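Serine acetyltransferase (Neisseria gonorrhoeae, PDB 6WYE) probably catalyses the transfer of an acetyl group from acetyl-CoA to L-serine, giving O-acetyl-L-serine and CoA, the first of two steps from serine to cysteine. Local coordinates at residues His57-Arg62 with Ala71-Ser76; Gln93-Ser98 with His139-Arg144; Lys104-Asp109 with Lys131-Ile136. All coordinates share one frame; numbering follows the deposited sequence.

In the fold
All three contacts join helices of the alpha-helical N-terminal part that precedes the left-handed beta-helix of hexapeptide repeats. Contacts 2 and 3 share helix 131-147, have centres about 13 Å apart and are tied by a salt bridge, R140 NH2 to D109 OD2 at 2.8 Å; contact 3 nests in the chain loop that contact 2 closes. Contact 1, earlier in the chain, is centred about 16 Å from contact 2 and 15 Å from contact 3, touching the former through A71 and L74 and the latter through H73 and L74. One bound (2S)-2-hydroxybutanedioic acid and the sodium ion lie about 12 and 13 Å from the F133 side chain, so contact 3 stands near that site without lining it.

Contact 1 of 3, residues His57-Arg62 with Ala71-Ser76; sequences HQTVLR and AYHLSS
T59 and Y72 make the closest side-chain approach between 57-62 and 71-76, with T59 OG1 3.7 Å from Y72 CE2. The T59 backbone is equally near, its CA lying 3.7 Å from Y72 CD2. Over one face of the phenol ring lies the carbonyl oxygen Q58 O, 3.5 Å above the ring plane and toward its rim. The other branch of T59, the methyl CG2, comes within 3.9 Å of H73 ND1: a chi1 of -60° sets OG1 beside the backbone N and turns CG2 anti to it. The branched threonine thus suits its place, pairing a methyl for packing with a hydroxyl for water.

No direct hydrogen bond crosses the contact, and two waters take that role. One lies in the plane of the imidazole at its edge, 2.9 Å from H73 ND1 and 2.8 Å from T59 OG1. The other joins Y72 OH at 3.0 Å to Q58 O, the latter bond being weak; Q58 O is also hydrogen-bonded directly to H63 NE2.

The two segments belong to consecutive helices, 53-61 and 66-78, packed as a splayed, roughly antiparallel hairpin in the serine acetyltransferase N-terminal region; the axes of the two short segments run at 139° and approach to 9.5 Å. Helix 53-61 has a wide pi-type turn at 57-61, where R62 N bonds to H57 O.

Further out, H73 NE2 is hydrogen-bonded to L128 O; partners at both nitrogens, one of them a water, restrain the ring's rotation. T59 OG1 also bonds weakly to F55 O. Y72 meets the rings of H63 and F89 edge-to-face, while R86 of a second subunit makes a cation-pi contact with it, bringing this buried tyrosine into the subunit interface.

Contact 2 of 3, residues Gln93-Ser98 with His139-Arg144; sequences QQALGS and HRINHR
A95 and I141 meet where helix 85-98 crosses helix 131-147, two members of the alpha-helical bundle in the N-terminal part of the enzyme. The axes of the two short segments cross at 78° and approach to 9.9 Å, which limits the shared surface to a few side chains near the crossing point.

A95 CB points at the other helix and lies 3.6 Å from I141 CG2; alanine's single methyl lets the backbones come near, with the CA atoms of A95 and I141 6.4 Å apart. The branches of I141 divide the work: CG2, anti to the backbone N, takes the alanine, whereas CG1 carries CD1 out toward L96, whose CG is 4.5 Å away. I141 also packs on L74 of helix 66-78, and L96 on I102 and S103 of helix 100-116.

The charged residue contributes part of its hydrocarbon chain. While its guanidinium forms a salt bridge with D148 through NH1 and a long, weak ion pair with D99 through NH2, R144 brings a single methylene, CG, to 4.2 Å from A95 CB.

Contact 3 of 3, residues Lys104-Asp109 with Lys131-Ile136; sequences KCVEAD and KGFHAI
The F133 ring turns its edge to helix 100-116: V106 CG1 and D109 CB both lie near the ring plane, beside its rim. V106 CG1 is 4.1 Å from F133 CZ, and D109 CB is 4.1 Å from F133 CE1. The ring reaches this far because its CG stands anti to the backbone N (chi1 173°), carrying the phenyl group across to helix 100-116. A long aromatic spans the 11.3 Å between the segment axes; L70 of helix 66-78 packs on both F133 and V106.

Helices 100-116 and 131-147 run nearly antiparallel here, at 162°, within the alpha-helical serine acetyltransferase N-terminal region that leads into the left-handed beta-helix.

The second touching pair brings a carboxylate to a methyl: D109 OD2 lies 3.5 Å from I136 CG2, the two side chains running at a slant to each other. D109 is buried, and OD2 is well supplied with partners, having a hydrogen bond from Q137 NE2 and a salt bridge to R140 NH2, while D109 OD1 accepts from the backbone N of L179. Partners at both oxygens hold the carboxylate's rotation, and the nearby arginine would be expected to stabilise its negative charge. Through L179 the aspartate also links helix 100-116 to the chain just before strand 180-182.

Contact 1 of 3, residues His57-Arg62 with Ala71-Ser76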
ATOM      1  N   HIS A  57      -4.023  15.702 -13.407  0.51 32.09           N
ATOM      2  CA  HIS A  57      -5.452  15.999 -13.400  0.51 32.00           C
ATOM      3  C   HIS A  57      -6.038  15.878 -11.994  0.51 32.66           C
ATOM      4  O   HIS A  57      -6.868  16.702 -11.594  0.51 33.28           O
ATOM      5  CB  HIS A  57      -6.195  15.080 -14.384  0.51 31.56           C
ATOM      6  CG  HIS A  57      -6.416  15.688 -15.741  0.51 31.79           C
ATOM      7  ND1 HIS A  57      -5.491  15.599 -16.762  0.51 32.64           N
ATOM      8  CD2 HIS A  57      -7.459  16.396 -16.245  0.51 32.49           C
ATOM      9  CE1 HIS A  57      -5.955  16.221 -17.834  0.51 31.78           C
ATOM     10  NE2 HIS A  57      -7.147  16.713 -17.546  0.51 31.53           N
ATOM     11  N   GLN A  58      -5.617  14.867 -11.223  1.00 31.65           N
ATOM     12  CA  GLN A  58      -6.157  14.695  -9.876  1.00 33.77           C
ATOM     13  C   GLN A  58      -5.554  15.680  -8.885  1.00 33.57           C
ATOM     14  O   GLN A  58      -6.252  16.147  -7.975  1.00 33.13           O
ATOM     15  CB  GLN A  58      -5.913  13.260  -9.384  1.00 36.55           C
ATOM     16  CG  GLN A  58      -6.787  12.214 -10.069  1.00 40.94           C
ATOM     17  CD  GLN A  58      -6.191  10.815 -10.004  1.00 43.90           C
ATOM     18  OE1 GLN A  58      -5.209  10.573  -9.296  1.00 44.97           O
ATOM     19  NE2 GLN A  58      -6.764   9.893 -10.778  1.00 44.23           N
ATOM     20  N   THR A  59      -4.284  16.030  -9.056  1.00 32.60           N
ATOM     21  CA  THR A  59      -3.624  16.944  -8.134  1.00 31.78           C
ATOM     22  C   THR A  59      -3.852  18.415  -8.480  1.00 33.00           C
ATOM     23  O   THR A  59      -3.941  19.244  -7.570  1.00 35.10           O
ATOM     24  CB  THR A  59      -2.122  16.648  -8.094  1.00 29.96           C
ATOM     25  OG1 THR A  59      -1.919  15.303  -7.652  1.00 31.11           O
ATOM     26  CG2 THR A  59      -1.385  17.613  -7.148  1.00 29.39           C
ATOM     27  N   VAL A  60      -3.937  18.765  -9.767  1.00 28.23           N
ATOM     28  CA  VAL A  60      -4.020  20.172 -10.157  1.00 31.83           C
ATOM     29  C   VAL A  60      -5.313  20.505 -10.902  1.00 33.89           C
ATOM     30  O   VAL A  60      -6.110  21.327 -10.433  1.00 36.30           O
ATOM     31  CB  VAL A  60      -2.798  20.564 -11.000  1.00 28.90           C
ATOM     32  CG1 VAL A  60      -2.932  22.007 -11.498  1.00 30.35           C
ATOM     33  CG2 VAL A  60      -1.488  20.367 -10.163  1.00 27.10           C
ATOM     34  N   LEU A  61      -5.525  19.890 -12.070  1.00 32.15           N
ATOM     35  CA  LEU A  61      -6.513  20.430 -13.011  1.00 34.04           C
ATOM     36  C   LEU A  61      -7.953  20.250 -12.530  1.00 35.23           C
ATOM     37  O   LEU A  61      -8.806  21.092 -12.833  1.00 37.11           O
ATOM     38  CB  LEU A  61      -6.324  19.808 -14.397  1.00 32.37           C
ATOM     39  CG  LEU A  61      -4.945  20.002 -15.032  1.00 36.87           C
ATOM     40  CD1 LEU A  61      -4.911  19.332 -16.388  1.00 38.90           C
ATOM     41  CD2 LEU A  61      -4.582  21.487 -15.174  1.00 37.92           C
ATOM     42  N   ARG A  62      -8.257  19.182 -11.787  1.00 36.62           N
ATOM     43  CA  ARG A  62      -9.617  19.018 -11.283  1.00 38.04           C
ATOM     44  C   ARG A  62      -9.936  19.946 -10.113  1.00 41.09           C
ATOM     45  O   ARG A  62     -11.086  19.973  -9.663  1.00 41.77           O
ATOM     46  CB  ARG A  62      -9.877  17.560 -10.873  1.00 38.22           C
ATOM     47  N   ALA A  71      -3.098  21.748  -0.633  1.00 28.89           N
ATOM     48  CA  ALA A  71      -3.576  20.839   0.406  1.00 32.67           C
ATOM     49  C   ALA A  71      -3.571  19.402  -0.087  1.00 30.91           C
ATOM     50  O   ALA A  71      -3.187  18.482   0.649  1.00 28.40           O
ATOM     51  CB  ALA A  71      -4.985  21.239   0.853  1.00 33.09           C
ATOM     52  N   TYR A  72      -3.989  19.192  -1.338  1.00 28.44           N
ATOM     53  CA  TYR A  72      -4.024  17.844  -1.898  1.00 30.14           C
ATOM     54  C   TYR A  72      -2.619  17.263  -2.024  1.00 30.46           C
ATOM     55  O   TYR A  72      -2.363  16.133  -1.600  1.00 30.01           O
ATOM     56  CB  TYR A  72      -4.728  17.871  -3.252  1.00 31.90           C
ATOM     57  CG  TYR A  72      -5.103  16.521  -3.810  1.00 32.22           C
ATOM     58  CD1 TYR A  72      -6.312  15.926  -3.480  1.00 35.22           C
ATOM     59  CD2 TYR A  72      -4.264  15.854  -4.694  1.00 31.92           C
ATOM     60  CE1 TYR A  72      -6.672  14.688  -4.008  1.00 36.21           C
ATOM     61  CE2 TYR A  72      -4.622  14.622  -5.239  1.00 33.24           C
ATOM     62  CZ  TYR A  72      -5.821  14.049  -4.891  1.00 37.25           C
ATOM     63  OH  TYR A  72      -6.170  12.829  -5.417  1.00 44.65           O
ATOM     64  N   HIS A  73      -1.707  18.018  -2.594  1.00 29.32           N
ATOM     65  CA  HIS A  73      -0.334  17.503  -2.815  1.00 31.23           C
ATOM     66  C   HIS A  73       0.389  17.279  -1.491  1.00 32.83           C
ATOM     67  O   HIS A  73       1.022  16.272  -1.357  1.00 33.91           O
ATOM     68  CB  HIS A  73       0.435  18.442  -3.724  1.00 29.77           C
ATOM     69  CG  HIS A  73       1.615  17.846  -4.394  1.00 27.09           C
ATOM     70  ND1 HIS A  73       1.618  16.596  -4.899  1.00 27.34           N
ATOM     71  CD2 HIS A  73       2.813  18.363  -4.676  1.00 24.66           C
ATOM     72  CE1 HIS A  73       2.761  16.371  -5.464  1.00 25.87           C
ATOM     73  NE2 HIS A  73       3.506  17.420  -5.329  1.00 24.94           N
ATOM     74  N   LEU A  74       0.280  18.216  -0.572  1.00 30.43           N
ATOM     75  CA  LEU A  74       0.948  18.055   0.720  1.00 28.17           C
ATOM     76  C   LEU A  74       0.428  16.836   1.469  1.00 30.08           C
ATOM     77  O   LEU A  74       1.208  16.080   2.063  1.00 29.41           O
ATOM     78  CB  LEU A  74       0.756  19.311   1.576  1.00 28.85           C
ATOM     79  CG  LEU A  74       1.486  20.575   1.130  1.00 28.58           C
ATOM     80  CD1 LEU A  74       1.301  21.680   2.164  1.00 29.03           C
ATOM     81  CD2 LEU A  74       2.970  20.271   0.902  1.00 27.99           C
ATOM     82  N   SER A  75      -0.891  16.624   1.457  1.00 27.88           N
ATOM     83  CA  SER A  75      -1.420  15.460   2.154  1.00 29.03           C
ATOM     84  C   SER A  75      -0.958  14.174   1.484  1.00 29.78           C
ATOM     85  O   SER A  75      -0.702  13.177   2.173  1.00 33.29           O
ATOM     86  CB  SER A  75      -2.948  15.534   2.234  1.00 31.27           C
ATOM     87  OG  SER A  75      -3.526  15.385   0.948  1.00 33.89           O
ATOM     88  N   SER A  76      -0.811  14.188   0.154  1.00 34.11           N
ATOM     89  CA  SER A  76      -0.150  13.080  -0.529  1.00 39.21           C
ATOM     90  C   SER A  76       1.237  12.817   0.064  1.00 40.32           C
ATOM     91  O   SER A  76       1.621  11.662   0.275  1.00 38.99           O
ATOM     92  CB  SER A  76      -0.108  13.345  -2.046  1.00 42.82           C
ATOM     93  OG  SER A  76       1.102  13.940  -2.465  1.00 44.85           O
TER
HETATM   94  O   HOH W   1      -8.489  13.773  -7.056  1.00 46.70           O
HETATM   95  O   HOH W   2      -0.605  14.799  -5.252  1.00 27.96           O

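Contact 2 of 3, residues Gln93-Ser98 with His139-Arg144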
ATOM      1  N   GLN A  93      -7.248  21.624   4.076  1.00 41.73           N
ATOM      2  CA  GLN A  93      -8.187  22.520   3.408  1.00 43.98           C
ATOM      3  C   GLN A  93      -8.880  23.443   4.410  1.00 42.30           C
ATOM      4  O   GLN A  93      -8.999  24.651   4.173  1.00 42.63           O
ATOM      5  CB  GLN A  93      -9.210  21.704   2.606  1.00 48.37           C
ATOM      6  CG  GLN A  93      -9.171  22.008   1.118  1.00 56.20           C
ATOM      7  CD  GLN A  93     -10.110  21.132   0.311  1.00 61.76           C
ATOM      8  OE1 GLN A  93     -10.595  20.101   0.794  1.00 63.54           O
ATOM      9  NE2 GLN A  93     -10.379  21.543  -0.923  1.00 61.50           N
ATOM     10  N   GLN A  94      -9.319  22.900   5.549  1.00 43.91           N
ATOM     11  CA  GLN A  94      -9.947  23.745   6.566  1.00 47.83           C
ATOM     12  C   GLN A  94      -8.953  24.741   7.149  1.00 50.55           C
ATOM     13  O   GLN A  94      -9.305  25.900   7.399  1.00 49.09           O
ATOM     14  CB  GLN A  94     -10.553  22.890   7.677  1.00 45.83           C
ATOM     15  N   ALA A  95      -7.706  24.316   7.360  1.00 53.40           N
ATOM     16  CA  ALA A  95      -6.695  25.227   7.884  1.00 51.90           C
ATOM     17  C   ALA A  95      -6.426  26.365   6.914  1.00 51.18           C
ATOM     18  O   ALA A  95      -6.284  27.524   7.326  1.00 52.81           O
ATOM     19  CB  ALA A  95      -5.403  24.468   8.190  1.00 50.68           C
ATOM     20  N   LEU A  96      -6.336  26.055   5.622  1.00 51.04           N
ATOM     21  CA  LEU A  96      -6.183  27.115   4.636  1.00 54.62           C
ATOM     22  C   LEU A  96      -7.398  28.034   4.623  1.00 59.72           C
ATOM     23  O   LEU A  96      -7.257  29.248   4.428  1.00 61.82           O
ATOM     24  CB  LEU A  96      -5.954  26.519   3.248  1.00 53.04           C
ATOM     25  CG  LEU A  96      -4.555  25.970   2.989  1.00 52.84           C
ATOM     26  CD1 LEU A  96      -4.525  25.298   1.651  1.00 50.86           C
ATOM     27  CD2 LEU A  96      -3.534  27.080   3.037  1.00 54.31           C
ATOM     28  N   GLY A  97      -8.594  27.476   4.838  1.00 59.50           N
ATOM     29  CA  GLY A  97      -9.789  28.302   4.893  1.00 59.40           C
ATOM     30  C   GLY A  97      -9.883  29.118   6.165  1.00 59.72           C
ATOM     31  O   GLY A  97     -10.470  30.204   6.165  1.00 58.98           O
ATOM     32  N   SER A  98      -9.293  28.620   7.258  1.00 60.59           N
ATOM     33  CA  SER A  98      -9.313  29.315   8.542  1.00 62.49           C
ATOM     34  C   SER A  98      -8.301  30.457   8.621  1.00 63.11           C
ATOM     35  O   SER A  98      -8.476  31.367   9.438  1.00 62.39           O
ATOM     36  CB  SER A  98      -9.048  28.319   9.678  1.00 61.97           C
ATOM     37  N   HIS A 139       4.768  23.544   7.028  1.00 28.90           N
ATOM     38  CA  HIS A 139       4.958  24.150   8.347  1.00 30.15           C
ATOM     39  C   HIS A 139       3.932  25.244   8.616  1.00 29.44           C
ATOM     40  O   HIS A 139       3.395  25.332   9.725  1.00 31.24           O
ATOM     41  CB  HIS A 139       6.352  24.735   8.515  1.00 32.21           C
ATOM     42  CG  HIS A 139       6.431  25.672   9.683  1.00 34.54           C
ATOM     43  ND1 HIS A 139       6.408  25.228  10.990  1.00 36.14           N
ATOM     44  CD2 HIS A 139       6.409  27.026   9.746  1.00 35.51           C
ATOM     45  CE1 HIS A 139       6.428  26.268  11.805  1.00 37.33           C
ATOM     46  NE2 HIS A 139       6.430  27.370  11.074  1.00 35.60           N
ATOM     47  N   ARG A 140       3.647  26.083   7.620  1.00 29.92           N
ATOM     48  CA  ARG A 140       2.645  27.133   7.805  1.00 32.44           C
ATOM     49  C   ARG A 140       1.331  26.548   8.301  1.00 34.19           C
ATOM     50  O   ARG A 140       0.751  27.028   9.283  1.00 35.89           O
ATOM     51  CB  ARG A 140       2.425  27.891   6.493  1.00 32.35           C
ATOM     52  CG  ARG A 140       3.591  28.691   6.006  1.00 32.44           C
ATOM     53  CD  ARG A 140       3.167  29.568   4.822  1.00 31.52           C
ATOM     54  NE  ARG A 140       4.320  30.079   4.088  1.00 34.11           N
ATOM     55  CZ  ARG A 140       5.138  31.022   4.551  1.00 35.21           C
ATOM     56  NH1 ARG A 140       4.926  31.569   5.745  1.00 32.59           N
ATOM     57  NH2 ARG A 140       6.165  31.428   3.820  1.00 34.72           N
ATOM     58  N   ILE A 141       0.858  25.478   7.657  1.00 33.84           N
ATOM     59  CA  ILE A 141      -0.341  24.806   8.158  1.00 35.36           C
ATOM     60  C   ILE A 141      -0.077  24.204   9.533  1.00 35.16           C
ATOM     61  O   ILE A 141      -0.898  24.331  10.456  1.00 33.70           O
ATOM     62  CB  ILE A 141      -0.817  23.736   7.159  1.00 37.90           C
ATOM     63  CG1 ILE A 141      -1.047  24.367   5.784  1.00 37.22           C
ATOM     64  CG2 ILE A 141      -2.088  23.065   7.670  1.00 39.24           C
ATOM     65  CD1 ILE A 141      -1.363  23.357   4.693  1.00 40.10           C
ATOM     66  N   ASN A 142       1.080  23.554   9.704  1.00 36.45           N
ATOM     67  CA  ASN A 142       1.413  22.972  11.002  1.00 35.56           C
ATOM     68  C   ASN A 142       1.379  24.021  12.102  1.00 37.46           C
ATOM     69  O   ASN A 142       0.874  23.761  13.204  1.00 35.71           O
ATOM     70  CB  ASN A 142       2.789  22.308  10.960  1.00 36.68           C
ATOM     71  CG  ASN A 142       2.792  20.979  11.671  1.00 39.46           C
ATOM     72  OD1 ASN A 142       1.789  20.266  11.654  1.00 37.72           O
ATOM     73  ND2 ASN A 142       3.908  20.640  12.315  1.00 38.31           N
ATOM     74  N   HIS A 143       1.897  25.215  11.812  1.00 34.43           N
ATOM     75  CA  HIS A 143       1.890  26.292  12.791  1.00 36.54           C
ATOM     76  C   HIS A 143       0.465  26.670  13.173  1.00 38.25           C
ATOM     77  O   HIS A 143       0.164  26.870  14.357  1.00 40.51           O
ATOM     78  CB  HIS A 143       2.648  27.499  12.231  1.00 34.43           C
ATOM     79  CG  HIS A 143       2.847  28.603  13.218  1.00 38.38           C
ATOM     80  ND1 HIS A 143       3.454  28.411  14.442  1.00 40.15           N
ATOM     81  CD2 HIS A 143       2.530  29.919  13.159  1.00 40.18           C
ATOM     82  CE1 HIS A 143       3.502  29.560  15.092  1.00 40.54           C
ATOM     83  NE2 HIS A 143       2.946  30.491  14.336  1.00 39.32           N
ATOM     84  N   ARG A 144      -0.431  26.740  12.183  1.00 37.42           N
ATOM     85  CA  ARG A 144      -1.839  27.031  12.452  1.00 41.80           C
ATOM     86  C   ARG A 144      -2.471  25.952  13.332  1.00 41.88           C
ATOM     87  O   ARG A 144      -3.213  26.264  14.271  1.00 41.91           O
ATOM     88  CB  ARG A 144      -2.589  27.191  11.122  1.00 47.88           C
ATOM     89  CG  ARG A 144      -4.132  27.196  11.166  1.00 53.70           C
ATOM     90  CD  ARG A 144      -4.728  28.116  12.235  1.00 58.44           C
ATOM     91  NE  ARG A 144      -4.309  29.502  12.074  1.00 62.69           N
ATOM     92  CZ  ARG A 144      -4.118  30.351  13.081  1.00 62.64           C
ATOM     93  NH1 ARG A 144      -4.320  29.955  14.333  1.00 62.54           N
ATOM     94  NH2 ARG A 144      -3.734  31.596  12.830  1.00 61.81           N
TER

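Contact 3 of 3, residues Lys104-Asp109 with Lys131-Ile136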
ATOM      1  N   LYS A 104      -1.763  33.597   0.824  1.00 43.91           N
ATOM      2  CA  LYS A 104      -1.020  34.754   0.337  1.00 45.43           C
ATOM      3  C   LYS A 104       0.478  34.543   0.510  1.00 42.87           C
ATOM      4  O   LYS A 104       1.267  34.893  -0.374  1.00 43.84           O
ATOM      5  CB  LYS A 104      -1.483  36.021   1.057  1.00 48.20           C
ATOM      6  N   CYS A 105       0.887  33.953   1.630  1.00 42.46           N
ATOM      7  CA  CYS A 105       2.291  33.591   1.782  1.00 40.43           C
ATOM      8  C   CYS A 105       2.710  32.574   0.732  1.00 38.78           C
ATOM      9  O   CYS A 105       3.789  32.694   0.139  1.00 36.80           O
ATOM     10  CB  CYS A 105       2.519  33.066   3.194  1.00 46.53           C
ATOM     11  SG  CYS A 105       2.221  34.341   4.424  1.00 49.93           S
ATOM     12  N   VAL A 106       1.843  31.592   0.456  1.00 39.48           N
ATOM     13  CA  VAL A 106       2.133  30.574  -0.554  1.00 36.90           C
ATOM     14  C   VAL A 106       2.437  31.222  -1.898  1.00 36.84           C
ATOM     15  O   VAL A 106       3.436  30.897  -2.560  1.00 34.48           O
ATOM     16  CB  VAL A 106       0.957  29.583  -0.672  1.00 36.56           C
ATOM     17  CG1 VAL A 106       1.080  28.749  -1.940  1.00 36.32           C
ATOM     18  CG2 VAL A 106       0.900  28.678   0.542  1.00 35.39           C
ATOM     19  N   GLU A 107       1.584  32.164  -2.313  1.00 35.67           N
ATOM     20  CA  GLU A 107       1.796  32.845  -3.587  1.00 37.62           C
ATOM     21  C   GLU A 107       3.087  33.649  -3.582  1.00 35.12           C
ATOM     22  O   GLU A 107       3.832  33.647  -4.570  1.00 32.63           O
ATOM     23  CB  GLU A 107       0.607  33.761  -3.903  1.00 43.29           C
ATOM     24  CG  GLU A 107      -0.732  33.032  -3.921  1.00 48.80           C
ATOM     25  CD  GLU A 107      -1.691  33.577  -4.972  1.00 53.88           C
ATOM     26  OE1 GLU A 107      -1.381  34.619  -5.598  1.00 53.95           O
ATOM     27  OE2 GLU A 107      -2.769  32.966  -5.152  1.00 56.37           O
ATOM     28  N   ALA A 108       3.363  34.365  -2.490  1.00 37.21           N
ATOM     29  CA  ALA A 108       4.616  35.115  -2.423  1.00 36.26           C
ATOM     30  C   ALA A 108       5.815  34.186  -2.566  1.00 35.66           C
ATOM     31  O   ALA A 108       6.784  34.502  -3.265  1.00 35.36           O
ATOM     32  CB  ALA A 108       4.689  35.892  -1.108  1.00 36.76           C
ATOM     33  N   ASP A 109       5.755  33.021  -1.919  1.00 34.73           N
ATOM     34  CA  ASP A 109       6.857  32.065  -1.990  1.00 34.07           C
ATOM     35  C   ASP A 109       7.095  31.582  -3.415  1.00 31.08           C
ATOM     36  O   ASP A 109       8.246  31.476  -3.855  1.00 28.74           O
ATOM     37  CB  ASP A 109       6.569  30.879  -1.057  1.00 33.26           C
ATOM     38  CG  ASP A 109       6.718  31.242   0.411  1.00 33.70           C
ATOM     39  OD1 ASP A 109       7.017  32.423   0.709  1.00 34.04           O
ATOM     40  OD2 ASP A 109       6.545  30.350   1.279  1.00 36.92           O
ATOM     41  N   LYS A 131      11.033  20.152  -2.715  1.00 26.46           N
ATOM     42  CA  LYS A 131      10.828  19.705  -1.340  1.00 26.67           C
ATOM     43  C   LYS A 131      10.892  20.852  -0.327  1.00 27.16           C
ATOM     44  O   LYS A 131      10.200  20.809   0.694  1.00 26.04           O
ATOM     45  CB  LYS A 131      11.905  18.655  -1.035  1.00 28.36           C
ATOM     46  CG  LYS A 131      11.989  18.101   0.329  1.00 32.45           C
ATOM     47  CD  LYS A 131      12.962  16.884   0.339  1.00 30.15           C
ATOM     48  CE  LYS A 131      14.435  17.299   0.477  1.00 26.14           C
ATOM     49  NZ  LYS A 131      15.306  16.118   0.828  1.00 28.30           N
ATOM     50  N   GLY A 132      11.728  21.871  -0.574  1.00 26.84           N
ATOM     51  CA  GLY A 132      11.805  22.995   0.354  1.00 27.64           C
ATOM     52  C   GLY A 132      10.542  23.842   0.360  1.00 29.01           C
ATOM     53  O   GLY A 132      10.097  24.308   1.415  1.00 30.20           O
ATOM     54  N   PHE A 133       9.945  24.043  -0.815  1.00 28.87           N
ATOM     55  CA  PHE A 133       8.635  24.683  -0.884  1.00 28.54           C
ATOM     56  C   PHE A 133       7.568  23.857  -0.158  1.00 28.39           C
ATOM     57  O   PHE A 133       6.747  24.409   0.588  1.00 31.40           O
ATOM     58  CB  PHE A 133       8.254  24.905  -2.350  1.00 31.41           C
ATOM     59  CG  PHE A 133       6.856  25.398  -2.527  1.00 30.22           C
ATOM     60  CD1 PHE A 133       6.567  26.750  -2.362  1.00 28.55           C
ATOM     61  CD2 PHE A 133       5.825  24.516  -2.836  1.00 29.26           C
ATOM     62  CE1 PHE A 133       5.280  27.221  -2.508  1.00 29.80           C
ATOM     63  CE2 PHE A 133       4.523  24.974  -2.982  1.00 30.65           C
ATOM     64  CZ  PHE A 133       4.250  26.333  -2.814  1.00 34.20           C
ATOM     65  N   HIS A 134       7.562  22.533  -0.349  1.00 27.08           N
ATOM     66  CA  HIS A 134       6.595  21.702   0.364  1.00 26.83           C
ATOM     67  C   HIS A 134       6.767  21.832   1.877  1.00 25.74           C
ATOM     68  O   HIS A 134       5.788  22.009   2.611  1.00 26.65           O
ATOM     69  CB  HIS A 134       6.734  20.232  -0.056  1.00 25.33           C
ATOM     70  CG  HIS A 134       6.536  20.004  -1.520  1.00 28.14           C
ATOM     71  ND1 HIS A 134       7.234  19.051  -2.225  1.00 28.14           N
ATOM     72  CD2 HIS A 134       5.726  20.620  -2.417  1.00 27.86           C
ATOM     73  CE1 HIS A 134       6.867  19.089  -3.498  1.00 28.62           C
ATOM     74  NE2 HIS A 134       5.949  20.028  -3.638  1.00 28.21           N
ATOM     75  N   ALA A 135       8.012  21.777   2.359  1.00 26.50           N
ATOM     76  CA  ALA A 135       8.235  21.793   3.805  1.00 27.50           C
ATOM     77  C   ALA A 135       7.782  23.111   4.421  1.00 29.14           C
ATOM     78  O   ALA A 135       7.169  23.122   5.495  1.00 30.93           O
ATOM     79  CB  ALA A 135       9.709  21.545   4.125  1.00 23.07           C
ATOM     80  N   ILE A 136       8.080  24.230   3.750  1.00 24.72           N
ATOM     81  CA  ILE A 136       7.679  25.538   4.257  1.00 27.51           C
ATOM     82  C   ILE A 136       6.164  25.610   4.391  1.00 29.61           C
ATOM     83  O   ILE A 136       5.634  26.041   5.420  1.00 31.73           O
ATOM     84  CB  ILE A 136       8.194  26.658   3.325  1.00 30.16           C
ATOM     85  CG1 ILE A 136       9.716  26.823   3.394  1.00 29.65           C
ATOM     86  CG2 ILE A 136       7.495  27.992   3.627  1.00 29.15           C
ATOM     87  CD1 ILE A 136      10.236  27.072   4.770  1.00 35.32           C
TER